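Local coordinates for putative aldehyde dehydrogenase (Burkholderia cenocepacia, PDB 4YWE) that probably oxidises aldehydes to carboxylic acids with NAD or NADP as electron acceptor, at the interface of chains A and B. Sequence-based numbering; all coordinates share one arbitrary frame. Chains: chain A/B, Putative aldehyde dehydrogenase.

The interface of chains A and B. Residues chain A 130-132, 140, 142-144; chain B 131-132, 140, 142.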
loop_
_atom_site.group_PDB
_atom_site.type_symbol
_atom_site.label_atom_id
_atom_site.label_comp_id
_atom_site.label_asym_id
_atom_site.label_seq_id
_atom_site.Cartn_x
_atom_site.Cartn_y
_atom_site.Cartn_z
ATOM N N GLY A 130 -7.124 3.577 4.236
ATOM C CA GLY A 130 -7.274 2.333 4.964
ATOM C C GLY A 130 -7.351 1.195 3.965
ATOM O O GLY A 130 -6.951 1.355 2.813
ATOM N N GLU A 131 -7.868 0.046 4.390
ATOM C CA GLU A 131 -7.927 -1.111 3.504
ATOM C C GLU A 131 -9.270 -1.830 3.547
ATOM O O GLU A 131 -10.066 -1.644 4.471
ATOM C CB GLU A 131 -6.816 -2.112 3.849
ATOM C CG GLU A 131 -5.399 -1.583 3.687
ATOM C CD GLU A 131 -4.940 -0.764 4.877
ATOM O OE1 GLU A 131 -5.364 -1.071 6.011
ATOM O OE2 GLU A 131 -4.162 0.191 4.677
ATOM N N THR A 132 -9.517 -2.641 2.525
ATOM C CA THR A 132 -10.566 -3.646 2.580
ATOM C C THR A 132 -9.877 -5.005 2.516
ATOM O O THR A 132 -8.987 -5.223 1.692
ATOM C CB THR A 132 -11.598 -3.500 1.440
ATOM O OG1 THR A 132 -11.000 -3.861 0.189
ATOM C CG2 THR A 132 -12.119 -2.072 1.364
ATOM N N THR A 140 -18.083 -8.225 4.307
ATOM C CA THR A 140 -17.261 -7.147 3.772
ATOM C C THR A 140 -16.482 -6.503 4.914
ATOM O O THR A 140 -17.068 -5.989 5.868
ATOM C CB THR A 140 -18.096 -6.080 3.043
ATOM O OG1 THR A 140 -18.648 -6.640 1.844
ATOM C CG2 THR A 140 -17.223 -4.889 2.677
ATOM N N LEU A 142 -13.699 -3.677 6.076
ATOM C CA LEU A 142 -12.963 -2.463 5.745
ATOM C C LEU A 142 -12.238 -1.930 6.976
ATOM O O LEU A 142 -12.652 -2.175 8.110
ATOM C CB LEU A 142 -13.892 -1.388 5.170
ATOM C CG LEU A 142 -14.996 -0.797 6.050
ATOM C CD1 LEU A 142 -15.362 0.595 5.563
ATOM C CD2 LEU A 142 -16.229 -1.688 6.058
ATOM N N THR A 143 -11.148 -1.211 6.743
ATOM C CA THR A 143 -10.396 -0.592 7.825
ATOM C C THR A 143 -10.296 0.909 7.600
ATOM O O THR A 143 -10.164 1.368 6.466
ATOM C CB THR A 143 -8.980 -1.183 7.955
ATOM O OG1 THR A 143 -8.191 -0.792 6.825
ATOM C CG2 THR A 143 -9.033 -2.704 8.040
ATOM N N VAL A 144 -10.367 1.669 8.687
ATOM C CA VAL A 144 -10.266 3.117 8.612
ATOM C C VAL A 144 -9.203 3.601 9.588
ATOM O O VAL A 144 -9.121 3.121 10.718
ATOM C CB VAL A 144 -11.623 3.790 8.894
ATOM C CG1 VAL A 144 -12.560 3.608 7.709
ATOM C CG2 VAL A 144 -12.243 3.227 10.163
ATOM N N GLU B 131 -9.028 -0.636 -0.675
ATOM C CA GLU B 131 -8.746 0.545 0.132
ATOM C C GLU B 131 -10.005 1.229 0.645
ATOM O O GLU B 131 -11.111 0.964 0.175
ATOM C CB GLU B 131 -7.925 1.553 -0.672
ATOM C CG GLU B 131 -6.503 1.117 -0.964
ATOM C CD GLU B 131 -5.775 2.095 -1.860
ATOM O OE1 GLU B 131 -6.227 2.297 -3.007
ATOM O OE2 GLU B 131 -4.757 2.666 -1.416
ATOM N N THR B 132 -9.819 2.105 1.625
ATOM C CA THR B 132 -10.849 3.057 2.008
ATOM C C THR B 132 -10.286 4.452 1.779
ATOM O O THR B 132 -9.179 4.764 2.223
ATOM C CB THR B 132 -11.297 2.894 3.474
ATOM O OG1 THR B 132 -10.195 3.167 4.348
ATOM C CG2 THR B 132 -11.808 1.482 3.721
ATOM N N THR B 140 -18.635 7.118 3.540
ATOM C CA THR B 140 -17.613 6.094 3.692
ATOM C C THR B 140 -17.353 5.469 2.329
ATOM O O THR B 140 -18.249 4.880 1.723
ATOM C CB THR B 140 -18.022 5.007 4.702
ATOM O OG1 THR B 140 -18.077 5.570 6.019
ATOM C CG2 THR B 140 -17.012 3.873 4.693
ATOM N N LEU B 142 -15.134 2.816 0.037
ATOM C CA LEU B 142 -14.258 1.654 0.039
ATOM C C LEU B 142 -14.061 1.133 -1.380
ATOM O O LEU B 142 -14.945 1.261 -2.228
ATOM C CB LEU B 142 -14.814 0.545 0.940
ATOM C CG LEU B 142 -16.143 -0.124 0.575
ATOM C CD1 LEU B 142 -16.204 -1.522 1.167
ATOM C CD2 LEU B 142 -17.332 0.698 1.054
#
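In the protruding oligomerisation beta-arm of the aldehyde dehydrogenase fold, two copies of strand 130-133 meet antiparallel, A:Glu131 opposite B:Glu131 at the two-fold axis (CA to CA 3.8 Å), flanked by the A:Gly130–B:Thr132 pair and its twin. Strand 139-147 lies beside 130-133 in the same chain and joins the contact through Leu142 and the Thr143 carbonyl. This region probably joins subunits in the tetramer, although the deposited assembly alone does not prove it. A:Gly130 N donates to B:Thr132 O at 3.1 Å, in the carbonyl plane and on a lone pair. The return bond, B:Thr132 N to A:Gly130 O, is 3.2 Å long, but its donor stands above the carbonyl plane, a less regular geometry. Glycine, without a side chain, lets the two backbones come together here. B:Thr132 OG1 sits between its own backbone N and carbonyl carbon (chi1 63°), which turns the hydroxyl toward strand 139-147 of the partner; it donates to A:Thr143 O at 2.8 Å, nearly along the C=O axis. The methyl of this two-faced residue serves the apolar side: B:Thr132 CG2 packs on A:Leu142 CB at 3.8 Å, the side chains crossing at about a right angle. Leucine's branched apolar end suits the next contact, A:Leu142 CD1 to the B:Thr140 CG2 methyl at 3.8 Å. Within chain A, A:Thr143 OG1 braces the paired strand, accepting from A:Glu131 N; its hydrogen can go to A:Glu131 O or to OE1, a carboxylate oxygen met from above its plane at 3.0 Å.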